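PDB 3EF8: putative Scyalone Dehydratase from Novosphingobium aromaticivorans DSM 12444, which is of unknown function but is probably a lyase related to scytalone dehydratase, with an NTF2-like fold. Local coordinates for residues 106-111 and 133-138; 71-76 and 94-99. All blocks are in the same frame, centred on the assembly; numbering follows the deposited sequence. Where two conformers were deposited one is given.

Contact 1: residues 106-111 and 133-138; sequences GILYGQ and TMTTDY
Ile107 and Thr136 form a hydrogen-bonded pair of two antiparallel strands whose axes run 4.7 Å apart, with Leu108 opposite Thr135 in the next, non-hydrogen-bonded pair. At Tyr109 the ladder carries a classic beta bulge: Tyr109 N still gives to Met134 O, while its carbonyl oxygen accepts from both Thr133 N, at 2.9 Å, and Met134 N, the latter longer at 3.3 Å but straighter (165° at the hydrogen). Met134, present as selenomethionine, faces Tyr109 across the bulge, and its CG comes within 3.7 Å of CD2 of the Tyr109 ring. With CG anti to its own carbonyl carbon (chi1 -53°), Tyr109 has Ile107 CG2 over one face of its ring, toward the rim, and Thr136 OG1 at its edge. A water joins Tyr109 OH to that Thr136 hydroxyl. On the other side of the sheet, beyond the strand end, the Tyr138 ring turns back to lay one face over Leu108 CB, 4.0 Å from CZ. Arg98 of the second subunit gives a hydrogen bond to Thr135 O and makes a weak one with Thr136 OG1. The contact is therefore mixed: apolar beneath Tyr138, but around Tyr109 an aromatic surface bordered by a water-linked hydroxyl pair at a subunit interface.

Contact 2: residues 71-76 and 94-99; sequences SHHNSN and LAIHRY
Ser71 and Ile96 exchange both of their backbone hydrogen bonds: Ser71 N gives to Ile96 O at 3.0 Å, and Ile96 N returns a nearly straight bond to Ser71 O. Two residues along, His73 and Leu94 do the same, with His73 N to Leu94 O at 2.9 Å and Leu94 N to His73 O at 3.0 Å, so all four amides and all four carbonyls of these two pairs are satisfied within the ladder. Leu94 O and Ser71 O each also receive a CA-H...O contact, from His72 and Ala95 respectively. Side chains alternate between the faces. Ser71 OG lies 2.7 Å from His73 NE2 in a hydrogen bond that either could donate, tying together two residues of one strand. With CG anti to the carbonyl carbon (chi1 -54°), the His73 ring brings its edge to Leu94 O, and its CD2 is 3.7 Å from Ile96 CD1. These strands, 67-81 and 86-99, are a hairpin in the curved sheet of the NTF2-like fold, and helix 3-25 packs against the face carrying His72 and Ala95. There the His72 ring lies against Ala95, with CD2 and NE2 both 3.5 Å from Ala95 CB. Its ND1 is hydrogen-bonded to Asp25, which helps to fix the turn of the ring. The ring of His97 stands obliquely to it, planes at 79°; His97 ND1 is hydrogen-bonded to Gly106 O. Farther along, Ser75 OG donates to Asn76 OD1 at 2.7 Å, and that same oxygen accepts from Asn74 N of the second subunit.

In the fold
Contact 2 comes first along the chain and is complete before contact 1 begins; each joins the two strands of a hairpin, 67-81 with 86-99 and 106-119 with 122-136. Their centres lie about 9 Å apart, on the same side of the chain's centre. Strands 86-99 and 106-119 are sheet neighbours, so the two hairpins merge into four consecutive antiparallel strands: Leu108 N is 2.9 Å from Ala95 O, a probable hydrogen bond, and the rings of Tyr138 and His97 meet edge-to-face. Both contacts touch the second subunit and contact 2 also the third, so this part of the sheet contributes to the interfaces of the three-chain assembly.

Contact 1: residues 106-111 and 133-138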
ATOM      1  N   GLY A 106      -8.940  16.412  -2.060  1.00  9.76           N
ATOM      2  CA  GLY A 106     -10.013  15.576  -1.598  1.00  8.97           C
ATOM      3  C   GLY A 106      -9.509  14.147  -1.429  1.00  8.98           C
ATOM      4  O   GLY A 106      -8.878  13.611  -2.336  1.00 10.92           O
ATOM      5  N   ILE A 107      -9.738  13.612  -0.248  1.00  8.85           N
ATOM      6  CA  ILE A 107      -9.227  12.280   0.078  1.00  9.79           C
ATOM      7  C   ILE A 107     -10.359  11.293   0.247  1.00  8.15           C
ATOM      8  O   ILE A 107     -11.287  11.545   0.999  1.00  9.99           O
ATOM      9  CB  ILE A 107      -8.421  12.277   1.399  1.00 10.41           C
ATOM     10  CG1 ILE A 107      -7.509  13.501   1.523  1.00 17.07           C
ATOM     11  CG2 ILE A 107      -7.683  10.908   1.525  1.00 10.33           C
ATOM     12  CD1 ILE A 107      -6.469  13.654   0.488  1.00 18.17           C
ATOM     13  N   LEU A 108     -10.239  10.156  -0.470  1.00  8.18           N
ATOM     14  CA  LEU A 108     -11.139   9.029  -0.341  1.00  8.02           C
ATOM     15  C   LEU A 108     -10.373   7.877   0.312  1.00  6.86           C
ATOM     16  O   LEU A 108      -9.297   7.498  -0.135  1.00  8.62           O
ATOM     17  CB  LEU A 108     -11.674   8.569  -1.705  1.00  9.04           C
ATOM     18  CG  LEU A 108     -12.262   7.132  -1.734  1.00 14.62           C
ATOM     19  CD1 LEU A 108     -13.519   7.317  -1.032  1.00 14.76           C
ATOM     20  CD2 LEU A 108     -12.481   6.662  -3.192  1.00 17.51           C
ATOM     21  N   TYR A 109     -10.951   7.369   1.385  1.00  7.33           N
ATOM     22  CA  TYR A 109     -10.515   6.131   2.049  1.00  5.47           C
ATOM     23  C   TYR A 109     -11.583   5.104   1.772  1.00  8.30           C
ATOM     24  O   TYR A 109     -12.725   5.292   2.174  1.00  8.71           O
ATOM     25  CB  TYR A 109     -10.357   6.311   3.533  1.00  7.48           C
ATOM     26  CG  TYR A 109      -9.476   7.448   3.950  1.00 11.05           C
ATOM     27  CD1 TYR A 109      -8.106   7.298   4.115  1.00  8.21           C
ATOM     28  CD2 TYR A 109     -10.043   8.699   4.171  1.00 11.79           C
ATOM     29  CE1 TYR A 109      -7.305   8.363   4.520  1.00 11.00           C
ATOM     30  CE2 TYR A 109      -9.268   9.749   4.615  1.00 12.74           C
ATOM     31  CZ  TYR A 109      -7.900   9.580   4.771  1.00 12.37           C
ATOM     32  OH  TYR A 109      -7.123  10.638   5.210  1.00 13.98           O
ATOM     33  N   GLY A 110     -11.261   4.049   1.031  1.00  9.01           N
ATOM     34  CA  GLY A 110     -12.310   3.173   0.572  1.00  9.83           C
ATOM     35  C   GLY A 110     -11.941   1.704   0.561  1.00  7.28           C
ATOM     36  O   GLY A 110     -10.792   1.324   0.853  1.00  7.89           O
ATOM     37  N   GLN A 111     -12.940   0.918   0.240  1.00  6.91           N
ATOM     38  CA  GLN A 111     -12.819  -0.518   0.006  1.00  7.69           C
ATOM     39  C   GLN A 111     -13.428  -0.831  -1.331  1.00  7.74           C
ATOM     40  O   GLN A 111     -14.529  -0.334  -1.632  1.00 10.66           O
ATOM     41  CB  GLN A 111     -13.575  -1.301   1.084  1.00  7.40           C
ATOM     42  CG  GLN A 111     -13.214  -0.933   2.490  1.00  7.89           C
ATOM     43  CD  GLN A 111     -14.125  -1.624   3.525  1.00  9.53           C
ATOM     44  OE1 GLN A 111     -15.186  -2.158   3.148  1.00 10.16           O
ATOM     45  NE2 GLN A 111     -13.750  -1.577   4.794  1.00  9.64           N
ATOM     46  N   THR A 133     -15.199   4.248   3.283  1.00  9.55           N
ATOM     47  CA  THR A 133     -14.880   4.207   4.693  1.00 10.22           C
ATOM     48  C   THR A 133     -15.004   5.559   5.324  1.00 10.61           C
ATOM     49  O   THR A 133     -15.571   5.711   6.401  1.00 13.33           O
ATOM     50  CB  THR A 133     -13.436   3.665   4.870  1.00  7.14           C
ATOM     51  OG1 THR A 133     -13.345   2.451   4.130  1.00  8.31           O
ATOM     52  CG2 THR A 133     -13.061   3.442   6.341  1.00  8.98           C
HETATM   53  N   MSE A 134     -14.490   6.555   4.613  0.60 10.88           N
HETATM   54  CA  MSE A 134     -14.636   7.943   4.978  0.60 12.52           C
HETATM   55  C   MSE A 134     -13.967   8.771   3.935  0.60  9.79           C
HETATM   56  O   MSE A 134     -13.262   8.263   3.065  0.60  9.03           O
HETATM   57  CB  MSE A 134     -14.058   8.224   6.342  0.60 14.23           C
HETATM   58  CG  MSE A 134     -12.697   7.730   6.522  0.60  7.16           C
HETATM   59 SE   MSE A 134     -12.458   7.377   8.424  0.45 19.68          SE
HETATM   60  CE  MSE A 134     -10.681   7.899   8.439  0.60 16.40           C
ATOM     61  N   THR A 135     -14.206  10.077   4.019  1.00  9.46           N
ATOM     62  CA  THR A 135     -13.624  11.040   3.082  1.00  9.90           C
ATOM     63  C   THR A 135     -13.256  12.347   3.783  1.00  9.08           C
ATOM     64  O   THR A 135     -13.760  12.667   4.881  1.00 11.14           O
ATOM     65  CB  THR A 135     -14.534  11.384   1.897  1.00 10.83           C
ATOM     66  OG1 THR A 135     -15.654  12.167   2.344  1.00 13.15           O
ATOM     67  CG2 THR A 135     -15.066  10.150   1.219  1.00 10.71           C
ATOM     68  N   THR A 136     -12.362  13.071   3.133  1.00  9.12           N
ATOM     69  CA  THR A 136     -11.948  14.381   3.606  1.00 10.81           C
ATOM     70  C   THR A 136     -11.917  15.368   2.483  1.00 10.58           C
ATOM     71  O   THR A 136     -11.247  15.191   1.466  1.00 10.74           O
ATOM     72  CB  THR A 136     -10.532  14.274   4.244  1.00 11.91           C
ATOM     73  OG1 THR A 136     -10.602  13.323   5.327  1.00 12.61           O
ATOM     74  CG2 THR A 136     -10.050  15.642   4.790  1.00 13.07           C
ATOM     75  N   ASP A 137     -12.656  16.462   2.706  1.00 11.72           N
ATOM     76  CA  ASP A 137     -12.682  17.584   1.757  1.00 12.69           C
ATOM     77  C   ASP A 137     -13.054  17.127   0.356  1.00 13.60           C
ATOM     78  O   ASP A 137     -12.641  17.700  -0.646  1.00 13.18           O
ATOM     79  CB  ASP A 137     -11.349  18.316   1.764  1.00 13.34           C
ATOM     80  CG  ASP A 137     -11.081  19.051   3.064  1.00 15.81           C
ATOM     81  OD1 ASP A 137     -12.031  19.645   3.630  1.00 20.56           O
ATOM     82  OD2 ASP A 137      -9.936  19.095   3.493  1.00 18.06           O
ATOM     83  N   TYR A 138     -13.914  16.110   0.305  1.00 10.51           N
ATOM     84  CA  TYR A 138     -14.205  15.435  -0.933  1.00 12.13           C
ATOM     85  C   TYR A 138     -15.420  16.013  -1.677  1.00 12.23           C
ATOM     86  O   TYR A 138     -16.167  16.850  -1.109  1.00 13.69           O
ATOM     87  CB  TYR A 138     -14.394  13.957  -0.601  1.00 11.94           C
ATOM     88  CG  TYR A 138     -14.280  12.980  -1.743  1.00 11.32           C
ATOM     89  CD1 TYR A 138     -13.146  12.931  -2.536  1.00 15.17           C
ATOM     90  CD2 TYR A 138     -15.260  12.045  -1.980  1.00 13.05           C
ATOM     91  CE1 TYR A 138     -13.031  12.030  -3.571  1.00 15.56           C
ATOM     92  CE2 TYR A 138     -15.132  11.117  -3.011  1.00 12.44           C
ATOM     93  CZ  TYR A 138     -14.025  11.098  -3.768  1.00 14.27           C
ATOM     94  OH  TYR A 138     -13.946  10.167  -4.786  1.00 19.40           O
TER
HETATM   95  O   HOH W   1      -8.348  12.707   6.665  1.00 14.35           O
HETATM   96  O   HOH W   2     -10.648   1.881   3.769  1.00  8.05           O

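Contact 2: residues 71-76 and 94-99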
ATOM      1  N   SER A  71      -3.937  10.551  -7.282  1.00  7.84           N
ATOM      2  CA  SER A  71      -3.017   9.506  -6.920  1.00  6.92           C
ATOM      3  C   SER A  71      -3.776   8.394  -6.204  1.00  7.77           C
ATOM      4  O   SER A  71      -4.430   8.641  -5.218  1.00  7.58           O
ATOM      5  CB  SER A  71      -1.937  10.072  -6.007  1.00  8.05           C
ATOM      6  OG  SER A  71      -0.870   9.165  -5.826  1.00  8.38           O
ATOM      7  N   HIS A  72      -3.690   7.185  -6.763  1.00  6.58           N
ATOM      8  CA  HIS A  72      -4.368   6.027  -6.211  1.00  7.21           C
ATOM      9  C   HIS A  72      -3.350   5.008  -5.714  1.00  6.04           C
ATOM     10  O   HIS A  72      -2.434   4.605  -6.392  1.00  7.38           O
ATOM     11  CB  HIS A  72      -5.247   5.378  -7.268  1.00  6.23           C
ATOM     12  CG  HIS A  72      -6.465   6.150  -7.593  1.00  6.30           C
ATOM     13  ND1 HIS A  72      -6.438   7.314  -8.342  1.00  8.92           N
ATOM     14  CD2 HIS A  72      -7.754   5.976  -7.217  1.00  9.98           C
ATOM     15  CE1 HIS A  72      -7.660   7.818  -8.407  1.00  8.18           C
ATOM     16  NE2 HIS A  72      -8.487   7.017  -7.752  1.00 10.29           N
ATOM     17  N   HIS A  73      -3.580   4.616  -4.472  1.00  6.59           N
ATOM     18  CA  HIS A  73      -2.728   3.703  -3.739  1.00  6.60           C
ATOM     19  C   HIS A  73      -3.614   2.533  -3.319  1.00  7.55           C
ATOM     20  O   HIS A  73      -4.486   2.676  -2.468  1.00  6.74           O
ATOM     21  CB  HIS A  73      -2.174   4.418  -2.486  1.00  6.68           C
ATOM     22  CG  HIS A  73      -1.490   5.716  -2.809  1.00  6.55           C
ATOM     23  ND1 HIS A  73      -0.114   5.847  -2.774  1.00  6.26           N
ATOM     24  CD2 HIS A  73      -1.983   6.897  -3.253  1.00  8.42           C
ATOM     25  CE1 HIS A  73       0.198   7.075  -3.195  1.00  7.15           C
ATOM     26  NE2 HIS A  73      -0.910   7.717  -3.510  1.00  6.54           N
ATOM     27  N   ASN A  74      -3.363   1.359  -3.885  1.00  6.89           N
ATOM     28  CA  ASN A  74      -4.212   0.192  -3.711  1.00  6.19           C
ATOM     29  C   ASN A  74      -3.461  -0.846  -2.951  1.00  6.44           C
ATOM     30  O   ASN A  74      -2.338  -1.199  -3.357  1.00  8.51           O
ATOM     31  CB  ASN A  74      -4.575  -0.374  -5.072  1.00  5.54           C
ATOM     32  CG  ASN A  74      -5.284   0.639  -5.935  1.00  8.40           C
ATOM     33  OD1 ASN A  74      -4.669   1.425  -6.678  1.00  8.68           O
ATOM     34  ND2 ASN A  74      -6.610   0.617  -5.862  1.00  8.86           N
ATOM     35  N   SER A  75      -4.046  -1.328  -1.862  1.00  5.66           N
ATOM     36  CA  SER A  75      -3.354  -2.230  -0.966  1.00  4.96           C
ATOM     37  C   SER A  75      -4.346  -3.227  -0.376  1.00  7.17           C
ATOM     38  O   SER A  75      -5.559  -3.172  -0.634  1.00  6.16           O
ATOM     39  CB  SER A  75      -2.689  -1.453   0.181  1.00  6.43           C
ATOM     40  OG  SER A  75      -3.627  -0.833   1.023  1.00  7.58           O
ATOM     41  N   ASN A  76      -3.855  -4.121   0.446  1.00  6.16           N
ATOM     42  CA  ASN A  76      -4.709  -5.015   1.206  1.00  5.53           C
ATOM     43  C   ASN A  76      -5.580  -5.861   0.284  1.00  5.71           C
ATOM     44  O   ASN A  76      -6.758  -6.120   0.626  1.00  6.84           O
ATOM     45  CB  ASN A  76      -5.590  -4.240   2.212  1.00  5.94           C
ATOM     46  CG  ASN A  76      -4.799  -3.517   3.283  1.00  5.72           C
ATOM     47  OD1 ASN A  76      -3.946  -2.703   2.993  1.00  6.25           O
ATOM     48  ND2 ASN A  76      -5.120  -3.791   4.530  1.00  6.29           N
ATOM     49  N   LEU A  94      -6.646   4.245  -1.095  1.00  6.33           N
ATOM     50  CA  LEU A  94      -6.407   5.626  -0.698  1.00  6.75           C
ATOM     51  C   LEU A  94      -6.316   6.411  -2.019  1.00  6.67           C
ATOM     52  O   LEU A  94      -5.466   6.144  -2.854  1.00  7.51           O
ATOM     53  CB  LEU A  94      -5.120   5.781   0.084  1.00  7.00           C
ATOM     54  CG  LEU A  94      -4.728   7.187   0.493  1.00 10.81           C
ATOM     55  CD1 LEU A  94      -5.715   7.754   1.508  1.00 15.56           C
ATOM     56  CD2 LEU A  94      -3.293   7.129   1.081  1.00 11.39           C
ATOM     57  N   ALA A  95      -7.207   7.383  -2.220  1.00  7.75           N
ATOM     58  CA  ALA A  95      -7.248   8.123  -3.461  1.00  8.94           C
ATOM     59  C   ALA A  95      -7.262   9.613  -3.158  1.00  8.25           C
ATOM     60  O   ALA A  95      -8.136  10.080  -2.453  1.00  9.10           O
ATOM     61  CB  ALA A  95      -8.477   7.721  -4.307  1.00  9.60           C
ATOM     62  N   ILE A  96      -6.229  10.303  -3.657  1.00  6.85           N
ATOM     63  CA  ILE A  96      -6.077  11.751  -3.401  1.00  7.92           C
ATOM     64  C   ILE A  96      -6.366  12.480  -4.702  1.00  8.77           C
ATOM     65  O   ILE A  96      -5.892  12.132  -5.732  1.00  9.11           O
ATOM     66  CB  ILE A  96      -4.691  12.082  -2.888  1.00  8.30           C
ATOM     67  CG1 ILE A  96      -4.344  11.275  -1.610  1.00 10.72           C
ATOM     68  CG2 ILE A  96      -4.591  13.599  -2.563  1.00 11.69           C
ATOM     69  CD1 ILE A  96      -3.668   9.904  -1.920  1.00 11.54           C
ATOM     70  N   HIS A  97      -7.180  13.516  -4.580  1.00  8.80           N
ATOM     71  CA  HIS A  97      -7.620  14.305  -5.724  1.00 10.76           C
ATOM     72  C   HIS A  97      -7.268  15.783  -5.594  1.00  9.28           C
ATOM     73  O   HIS A  97      -7.671  16.422  -4.614  1.00 11.47           O
ATOM     74  CB  HIS A  97      -9.149  14.194  -5.828  1.00  8.85           C
ATOM     75  CG  HIS A  97      -9.658  12.796  -5.891  1.00 10.28           C
ATOM     76  ND1 HIS A  97      -9.715  12.004  -4.764  1.00 10.38           N
ATOM     77  CD2 HIS A  97     -10.152  12.059  -6.908  1.00 13.14           C
ATOM     78  CE1 HIS A  97     -10.183  10.815  -5.103  1.00 12.50           C
ATOM     79  NE2 HIS A  97     -10.477  10.829  -6.386  1.00 13.44           N
ATOM     80  N   ARG A  98      -6.523  16.274  -6.579  1.00 12.02           N
ATOM     81  CA  ARG A  98      -6.117  17.713  -6.610  1.00 10.75           C
ATOM     82  C   ARG A  98      -7.028  18.331  -7.665  1.00 11.00           C
ATOM     83  O   ARG A  98      -7.008  17.973  -8.847  1.00 11.28           O
ATOM     84  CB  ARG A  98      -4.654  17.897  -6.984  1.00 10.82           C
ATOM     85  CG  ARG A  98      -4.316  19.395  -7.021  1.00 13.19           C
ATOM     86  CD  ARG A  98      -2.959  19.732  -6.581  1.00 17.83           C
ATOM     87  NE  ARG A  98      -2.724  19.311  -5.220  1.00 12.24           N
ATOM     88  CZ  ARG A  98      -1.515  19.225  -4.693  1.00 11.99           C
ATOM     89  NH1 ARG A  98      -0.465  19.518  -5.433  1.00 13.74           N
ATOM     90  NH2 ARG A  98      -1.377  18.773  -3.471  1.00 13.78           N
ATOM     91  N   TYR A  99      -7.884  19.224  -7.170  1.00 11.61           N
ATOM     92  CA  TYR A  99      -8.918  19.792  -8.006  1.00 12.64           C
ATOM     93  C   TYR A  99      -8.416  20.918  -8.900  1.00 14.82           C
ATOM     94  O   TYR A  99      -7.457  21.565  -8.596  1.00 16.32           O
ATOM     95  CB  TYR A  99     -10.075  20.283  -7.130  1.00 13.66           C
ATOM     96  CG  TYR A  99     -10.720  19.164  -6.339  1.00  9.98           C
ATOM     97  CD1 TYR A  99     -11.663  18.334  -6.933  1.00 10.47           C
ATOM     98  CD2 TYR A  99     -10.398  18.967  -4.998  1.00 10.91           C
ATOM     99  CE1 TYR A  99     -12.254  17.272  -6.213  1.00 10.57           C
ATOM    100  CE2 TYR A  99     -10.998  17.939  -4.272  1.00  9.97           C
ATOM    101  CZ  TYR A  99     -11.910  17.114  -4.883  1.00 10.35           C
ATOM    102  OH  TYR A  99     -12.460  16.090  -4.129  1.00 11.63           O
TER